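PDB 6D97: aldehyde dehydrogenase 12 from Zea mays, which probably catalyses the NAD-dependent oxidation of L-glutamate gamma-semialdehyde to glutamate, the last step of proline breakdown in plants. Local coordinates for residues K281-A284 / R289-L292. Residues are numbered along the deposited sequence; the frame is centred on the assembly and turned at random.
Sequences KLAA and RVKL
A283 and V290 meet in a buried, largely apolar contact in which helix 276-285 packs against strand 290-293, one of the two outermost strands, within this chain, of a five-stranded parallel sheet. No hydrogen bond crosses between the segments. The CG2 methyl of V290 is the atom that reaches the helix, standing 4.0 Å from A283 CB and equally near A283 CA, so it rests against the backbone as well as the methyl of the alanine. With a chi1 of -66°, V290 puts CG2 between its own backbone N and carbonyl carbon and turns CG1 anti to the carbonyl carbon, 4.2 Å from the carbonyl oxygen of L282. The two branches of the valine thus touch successive residues of the helix. L292, two residues on and on the same face of the strand, adds a looser touch through CD1, 4.3 Å from A283 CB. The small side chain of A283 lets the helix come close, and the CA atoms of A283 and V290 are 6.1 Å apart. Strand 269-273, helix 276-285 and strand 290-293 form a beta-alpha-beta unit of the Rossmann-type NAD-binding domain, and the contact joins the later part of the helix to the strand that follows it after a short connection. K291, pointing to the other face, ties that strand to its neighbour through backbone hydrogen bonds with T270 and F272. On the helix side, L282 belongs to the NAD pocket: its side chain touches the bound dinucleotide and also packs on N259 and L262 of helix 255-265. The end of the R289 side chain leads away from the helix, and its NH1 is hydrogen-bonded to the carbonyl oxygen of G507 of a second subunit.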
# COMPACT_ATOMS: atom_id res chain seq x y z
N LYS A 281 -11.00 33.27 0.67
CA LYS A 281 -10.42 34.33 1.49
C LYS A 281 -9.40 33.76 2.47
O LYS A 281 -8.29 34.29 2.61
CB LYS A 281 -11.53 35.07 2.24
CG LYS A 281 -11.04 36.26 3.05
CD LYS A 281 -12.05 36.63 4.12
CE LYS A 281 -11.70 37.95 4.79
NZ LYS A 281 -10.29 37.94 5.28
N LEU A 282 -9.75 32.67 3.15
CA LEU A 282 -8.82 32.03 4.07
C LEU A 282 -7.62 31.46 3.34
O LEU A 282 -6.48 31.55 3.82
CB LEU A 282 -9.52 30.94 4.88
CG LEU A 282 -10.45 31.38 6.01
CD1 LEU A 282 -10.73 30.23 6.96
CD2 LEU A 282 -9.83 32.55 6.76
N ALA A 283 -7.84 30.86 2.16
CA ALA A 283 -6.73 30.32 1.38
C ALA A 283 -5.75 31.41 0.99
O ALA A 283 -4.55 31.15 0.84
CB ALA A 283 -7.25 29.60 0.14
N ALA A 284 -6.24 32.64 0.80
CA ALA A 284 -5.35 33.75 0.49
C ALA A 284 -4.69 34.30 1.75
O ALA A 284 -3.48 34.54 1.76
CB ALA A 284 -6.12 34.86 -0.23
N ARG A 289 -1.96 27.56 3.35
CA ARG A 289 -1.75 26.61 4.44
C ARG A 289 -3.10 26.11 4.97
O ARG A 289 -3.43 26.23 6.15
CB ARG A 289 -0.92 27.25 5.54
CG ARG A 289 0.56 27.34 5.20
CD ARG A 289 1.35 27.91 6.37
NE ARG A 289 2.78 27.63 6.26
CZ ARG A 289 3.34 26.47 6.61
NH1 ARG A 289 2.58 25.49 7.08
NH2 ARG A 289 4.65 26.31 6.49
N VAL A 290 -3.89 25.54 4.06
CA VAL A 290 -5.26 25.14 4.35
C VAL A 290 -5.59 23.84 3.63
O VAL A 290 -4.94 23.46 2.65
CB VAL A 290 -6.29 26.21 3.93
CG1 VAL A 290 -6.14 27.46 4.76
CG2 VAL A 290 -6.14 26.54 2.44
N LYS A 291 -6.60 23.15 4.14
CA LYS A 291 -7.34 22.15 3.39
C LYS A 291 -8.80 22.57 3.38
O LYS A 291 -9.34 23.00 4.41
CB LYS A 291 -7.19 20.74 3.98
CG LYS A 291 -5.80 20.13 3.83
CD LYS A 291 -5.44 19.88 2.38
CE LYS A 291 -4.05 19.26 2.27
NZ LYS A 291 -3.54 19.28 0.87
N LEU A 292 -9.44 22.46 2.22
CA LEU A 292 -10.76 23.03 2.02
C LEU A 292 -11.77 21.95 1.70
O LEU A 292 -11.52 21.06 0.88
CB LEU A 292 -10.74 24.07 0.89
CG LEU A 292 -9.79 25.25 1.09
CD1 LEU A 292 -9.80 26.17 -0.12
CD2 LEU A 292 -10.18 26.01 2.35